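Local coordinates for conserved domain protein (Porphyromonas gingivalis, PDB 3PNN), which probably transfers a sugar from an activated donor to an acceptor, forming a glycosidic linkage, as a cytoplasmic glycosyltransferase with a Rossmann-like alpha/beta/alpha fold, at residues A[7-13]-A[50-56]; A[34-40]-A[67-71]. One frame throughout, in Å; residues are numbered along the deposited sequence.

Contact 1 (A[7-13]-A[50-56]); sequences TLFVLAA and RLVFVIR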
# COMPACT_ATOMS: atom_id res chain seq x y z
N THR A 7 -6.06 2.13 -12.87
CA THR A 7 -6.12 0.80 -12.30
C THR A 7 -5.84 0.86 -10.80
O THR A 7 -4.97 1.62 -10.36
CB THR A 7 -5.07 -0.09 -13.00
OG1 THR A 7 -5.48 -0.31 -14.36
CG2 THR A 7 -4.88 -1.45 -12.28
N LEU A 8 -6.57 0.07 -10.01
CA LEU A 8 -6.24 -0.10 -8.59
C LEU A 8 -5.47 -1.42 -8.40
O LEU A 8 -5.99 -2.49 -8.67
CB LEU A 8 -7.51 -0.08 -7.72
CG LEU A 8 -7.23 -0.27 -6.22
CD1 LEU A 8 -6.48 0.95 -5.67
CD2 LEU A 8 -8.54 -0.43 -5.47
N PHE A 9 -4.24 -1.33 -7.91
CA PHE A 9 -3.37 -2.49 -7.76
C PHE A 9 -3.31 -2.73 -6.26
O PHE A 9 -2.79 -1.89 -5.51
CB PHE A 9 -1.98 -2.15 -8.33
CG PHE A 9 -1.03 -3.33 -8.44
CD1 PHE A 9 -1.42 -4.62 -8.11
CD2 PHE A 9 0.28 -3.13 -8.89
CE1 PHE A 9 -0.53 -5.69 -8.22
CE2 PHE A 9 1.16 -4.20 -9.00
CZ PHE A 9 0.75 -5.48 -8.66
N VAL A 10 -3.87 -3.86 -5.83
CA VAL A 10 -3.95 -4.16 -4.41
C VAL A 10 -2.88 -5.16 -3.97
O VAL A 10 -2.78 -6.28 -4.52
CB VAL A 10 -5.36 -4.70 -4.03
CG1 VAL A 10 -5.41 -5.05 -2.54
CG2 VAL A 10 -6.46 -3.69 -4.40
N LEU A 11 -2.06 -4.77 -2.99
CA LEU A 11 -1.03 -5.67 -2.46
C LEU A 11 -1.63 -6.71 -1.52
O LEU A 11 -1.78 -6.47 -0.32
CB LEU A 11 0.05 -4.86 -1.72
CG LEU A 11 0.76 -3.81 -2.57
CD1 LEU A 11 1.80 -3.09 -1.73
CD2 LEU A 11 1.41 -4.46 -3.79
N ALA A 12 -1.97 -7.87 -2.07
CA ALA A 12 -2.69 -8.90 -1.32
C ALA A 12 -1.87 -10.17 -1.09
O ALA A 12 -2.40 -11.22 -0.71
CB ALA A 12 -4.01 -9.22 -2.02
N ALA A 13 -0.57 -10.09 -1.31
CA ALA A 13 0.26 -11.28 -1.34
C ALA A 13 0.47 -11.83 0.07
O ALA A 13 0.83 -12.99 0.24
CB ALA A 13 1.59 -10.98 -2.01
N ARG A 50 -10.47 -0.72 -13.08
CA ARG A 50 -10.23 -2.15 -12.93
C ARG A 50 -9.39 -2.41 -11.69
O ARG A 50 -8.68 -1.50 -11.20
CB ARG A 50 -9.51 -2.72 -14.16
CG ARG A 50 -8.09 -2.21 -14.32
CD ARG A 50 -7.60 -2.34 -15.77
NE ARG A 50 -8.46 -1.59 -16.68
CZ ARG A 50 -8.48 -0.26 -16.77
NH1 ARG A 50 -7.68 0.49 -16.01
NH2 ARG A 50 -9.31 0.32 -17.63
N LEU A 51 -9.47 -3.64 -11.19
CA LEU A 51 -8.67 -4.06 -10.05
C LEU A 51 -7.65 -5.11 -10.47
O LEU A 51 -7.96 -6.03 -11.25
CB LEU A 51 -9.55 -4.70 -8.98
CG LEU A 51 -10.85 -4.00 -8.58
CD1 LEU A 51 -11.52 -4.85 -7.47
CD2 LEU A 51 -10.56 -2.59 -8.09
N VAL A 52 -6.45 -4.99 -9.94
CA VAL A 52 -5.47 -6.06 -10.04
C VAL A 52 -5.02 -6.43 -8.62
O VAL A 52 -4.67 -5.54 -7.83
CB VAL A 52 -4.24 -5.63 -10.89
CG1 VAL A 52 -3.15 -6.71 -10.86
CG2 VAL A 52 -4.67 -5.32 -12.33
N PHE A 53 -5.06 -7.72 -8.30
CA PHE A 53 -4.57 -8.21 -7.01
C PHE A 53 -3.30 -9.00 -7.23
O PHE A 53 -3.28 -9.91 -8.06
CB PHE A 53 -5.59 -9.14 -6.34
CG PHE A 53 -6.91 -8.47 -6.02
CD1 PHE A 53 -7.08 -7.80 -4.81
CD2 PHE A 53 -7.95 -8.49 -6.93
CE1 PHE A 53 -8.29 -7.17 -4.50
CE2 PHE A 53 -9.18 -7.86 -6.64
CZ PHE A 53 -9.34 -7.20 -5.43
N VAL A 54 -2.24 -8.68 -6.49
CA VAL A 54 -1.12 -9.61 -6.44
C VAL A 54 -1.33 -10.53 -5.23
O VAL A 54 -1.49 -10.07 -4.10
CB VAL A 54 0.25 -8.91 -6.38
CG1 VAL A 54 0.32 -7.91 -5.23
CG2 VAL A 54 1.38 -9.95 -6.30
N ILE A 55 -1.36 -11.84 -5.49
CA ILE A 55 -1.52 -12.84 -4.44
C ILE A 55 -0.44 -13.91 -4.64
O ILE A 55 0.51 -13.69 -5.39
CB ILE A 55 -2.92 -13.50 -4.49
CG1 ILE A 55 -3.14 -14.23 -5.82
CG2 ILE A 55 -4.04 -12.46 -4.27
CD1 ILE A 55 -4.32 -15.24 -5.74
N ARG A 56 -0.57 -15.05 -3.96
CA ARG A 56 0.31 -16.18 -4.23
C ARG A 56 -0.51 -17.41 -4.59
O ARG A 56 -1.67 -17.51 -4.21
CB ARG A 56 1.25 -16.44 -3.04
CG ARG A 56 1.96 -15.16 -2.60
CD ARG A 56 3.07 -15.38 -1.56
NE ARG A 56 3.61 -14.08 -1.18
CZ ARG A 56 3.80 -13.67 0.08
NH1 ARG A 56 3.53 -14.49 1.10
NH2 ARG A 56 4.27 -12.45 0.31
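Phe-9 brings CE1 of its ring against the neighbouring strand, 3.9 Å from Val-52 CG1 and 3.8 Å from Val-54 CB, so that one aromatic side chain touches the alternate residues Val-52 and Val-54, which share a face of the sheet. Leu-11 extends this row, its CD2 3.9 Å from Val-54 CG1. The other face carries Leu-8, Leu-51, Val-10 and Phe-53; here Val-10 CB rests 3.6 Å from Phe-53 CD1, and Phe-53 also packs on Leu-68 and Tyr-71 of helix 60-71, while its ring meets Phe-63 edge-to-face. Strands 7-11 and 50-55 run parallel, their axes 4.7 Å apart at closest approach and inclined by 20°. Their hydrogen bonds alternate as a parallel pair requires: Leu-8 N to Arg-50 O (2.9 Å), Val-52 N to Leu-8 O (2.8 Å), Val-10 N to Val-52 O (2.7 Å) and Val-54 N to Val-10 O (3.2 Å). The ladder frays at Ala-12, whose N makes only a weak bond to Val-54 O (3.0 Å). At the opposite end Arg-50 NH1 donates to Thr-7 OG1 (2.9 Å), beside Glu-116, which also bonds Thr-7. The Arg-56 guanidinium lies with one face over Ala-13 O, while its NH2 bonds Gln-82 and a glycerol. Near-linear backbone bonds between apolar faces suit the buried position of this strand pair, with the polar side chains at its two ends.

Contact 2 (A[34-40]-A[67-71]); sequences TIMDYSV and ILTKY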
# COMPACT_ATOMS: atom_id res chain seq x y z
N THR A 34 -15.34 -6.59 4.73
CA THR A 34 -13.94 -6.48 5.15
C THR A 34 -13.38 -5.09 4.84
O THR A 34 -13.96 -4.33 4.08
CB THR A 34 -13.07 -7.48 4.39
OG1 THR A 34 -13.05 -7.14 3.00
CG2 THR A 34 -13.63 -8.91 4.55
N ILE A 35 -12.22 -4.77 5.41
CA ILE A 35 -11.57 -3.50 5.09
C ILE A 35 -11.31 -3.39 3.59
O ILE A 35 -11.53 -2.34 2.99
CB ILE A 35 -10.27 -3.33 5.88
CG1 ILE A 35 -10.62 -3.00 7.33
CG2 ILE A 35 -9.42 -2.20 5.27
CD1 ILE A 35 -9.43 -2.98 8.25
N MSE A 36 -10.85 -4.49 2.98
CA MSE A 36 -10.62 -4.50 1.54
C MSE A 36 -11.87 -4.10 0.77
O MSE A 36 -11.80 -3.37 -0.22
CB MSE A 36 -10.12 -5.88 1.08
CG MSE A 36 -10.03 -5.98 -0.44
SE MSE A 36 -9.77 -7.82 -1.01
CE MSE A 36 -8.06 -8.07 -0.13
N ASP A 37 -13.02 -4.59 1.23
CA ASP A 37 -14.31 -4.24 0.62
C ASP A 37 -14.56 -2.74 0.61
O ASP A 37 -15.05 -2.20 -0.39
CB ASP A 37 -15.47 -4.93 1.35
CG ASP A 37 -15.52 -6.44 1.12
OD1 ASP A 37 -14.94 -6.94 0.13
OD2 ASP A 37 -16.15 -7.12 1.95
N TYR A 38 -14.29 -2.06 1.72
CA TYR A 38 -14.43 -0.59 1.75
C TYR A 38 -13.51 0.07 0.71
O TYR A 38 -13.93 1.00 0.02
CB TYR A 38 -14.18 -0.03 3.16
CG TYR A 38 -15.33 -0.39 4.06
CD1 TYR A 38 -16.45 0.44 4.17
CD2 TYR A 38 -15.34 -1.61 4.75
CE1 TYR A 38 -17.53 0.08 4.96
CE2 TYR A 38 -16.42 -1.97 5.56
CZ TYR A 38 -17.51 -1.12 5.65
OH TYR A 38 -18.60 -1.48 6.44
N SER A 39 -12.29 -0.43 0.56
CA SER A 39 -11.37 0.13 -0.44
C SER A 39 -11.91 -0.03 -1.85
O SER A 39 -11.88 0.91 -2.64
CB SER A 39 -9.99 -0.53 -0.36
OG SER A 39 -9.33 -0.13 0.83
N VAL A 40 -12.39 -1.23 -2.17
CA VAL A 40 -12.91 -1.49 -3.50
C VAL A 40 -14.16 -0.65 -3.77
O VAL A 40 -14.29 -0.06 -4.84
CB VAL A 40 -13.19 -3.00 -3.74
CG1 VAL A 40 -13.88 -3.22 -5.09
CG2 VAL A 40 -11.88 -3.78 -3.64
N ILE A 67 -13.12 -14.14 -2.28
CA ILE A 67 -12.90 -12.71 -2.51
C ILE A 67 -13.29 -12.25 -3.92
O ILE A 67 -14.07 -11.30 -4.07
CB ILE A 67 -11.45 -12.31 -2.16
CG1 ILE A 67 -11.21 -12.58 -0.66
CG2 ILE A 67 -11.18 -10.84 -2.52
CD1 ILE A 67 -9.90 -12.05 -0.12
N LEU A 68 -12.78 -12.90 -4.96
CA LEU A 68 -13.11 -12.48 -6.32
C LEU A 68 -14.61 -12.53 -6.61
O LEU A 68 -15.13 -11.75 -7.41
CB LEU A 68 -12.36 -13.29 -7.38
CG LEU A 68 -10.90 -12.89 -7.55
CD1 LEU A 68 -10.37 -13.39 -8.90
CD2 LEU A 68 -10.72 -11.37 -7.43
N THR A 69 -15.31 -13.47 -5.97
CA THR A 69 -16.75 -13.61 -6.20
C THR A 69 -17.50 -12.37 -5.71
O THR A 69 -18.61 -12.09 -6.16
CB THR A 69 -17.31 -14.83 -5.46
OG1 THR A 69 -16.88 -14.79 -4.09
CG2 THR A 69 -16.83 -16.12 -6.11
N LYS A 70 -16.91 -11.64 -4.77
CA LYS A 70 -17.56 -10.43 -4.26
C LYS A 70 -17.56 -9.30 -5.29
O LYS A 70 -18.48 -8.48 -5.32
CB LYS A 70 -16.90 -9.96 -2.96
CG LYS A 70 -17.18 -10.86 -1.74
CD LYS A 70 -16.68 -10.25 -0.42
CE LYS A 70 -15.16 -10.27 -0.32
NZ LYS A 70 -14.65 -9.71 0.98
N TYR A 71 -16.53 -9.27 -6.13
CA TYR A 71 -16.32 -8.13 -7.04
C TYR A 71 -16.63 -8.42 -8.50
O TYR A 71 -16.85 -7.50 -9.28
CB TYR A 71 -14.88 -7.60 -6.92
CG TYR A 71 -14.39 -7.44 -5.50
CD1 TYR A 71 -15.20 -6.87 -4.53
CD2 TYR A 71 -13.10 -7.83 -5.14
CE1 TYR A 71 -14.75 -6.72 -3.22
CE2 TYR A 71 -12.64 -7.69 -3.84
CZ TYR A 71 -13.47 -7.12 -2.89
OH TYR A 71 -13.04 -6.99 -1.59
O HOH W 1 -11.84 -9.14 1.36
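Two helical segments run side by side, 35-40 and the weakly bonded 67-71, their N-to-C directions 30° apart and their axes 11.7 Å apart at closest approach. That spacing is too wide for backbones to meet, and long side chains bridge it. Thr-34 is the N-cap of the first helix: Asp-37 N donates to Thr-34 OG1 (3.1 Å) and Thr-34 N to Asp-37 OD2 (2.9 Å), the reciprocal pair of a capping box. The same carboxylate reaches across, OD1 of Asp-37 accepting from Tyr-71 OH (2.6 Å) and forming a salt bridge with Lys-70 NZ (2.9 Å). A water joins Thr-34 OG1 and Lys-70 NZ, 2.9 Å from each. Next to this polar cluster the Tyr-71 ring fills the gap. Val-40 CG2 sits over its face in a CH-pi contact, 4.1 Å from the centroid, and the selenium of Met-36, a selenomethionine, lies at its edge, 5.3 Å from the centroid, as a Met-aromatic contact. Met-36 SE also meets Ile-67 CG2 at 3.7 Å. Phe-53 of strand 50-55 touches both Met-36 and Tyr-71, and Phe-303 packs edge-to-face on Tyr-71. Neighbouring, roughly parallel helices packed on one face of a parallel sheet are typical of a Rossmann-like alpha/beta/alpha fold, here joined by Asp-37, a capping-box residue whose carboxylate also binds Lys-70 and Tyr-71 of the next helix.

How the contacts relate
From the N terminus the chain passes along strand 7-11, then through a loop into helix 35-46 and back to strand 50-55, where contact 1 closes a beta-alpha-beta unit. It continues into helix 60-71, whose end meets the start of helix 35-46 in contact 2. The segments alternate, 7-13, 34-40, 50-56, 67-71, so the two closures cross: one pairs strands and the other pairs the helices that follow them. Their centres lie 11 Å apart and they touch directly. Phe-53 packs its CZ against Tyr-71 CE2 (3.7 Å), and Leu-51 CD1 meets Val-40 CG1 (3.7 Å), fastening the helix layer to the sheet.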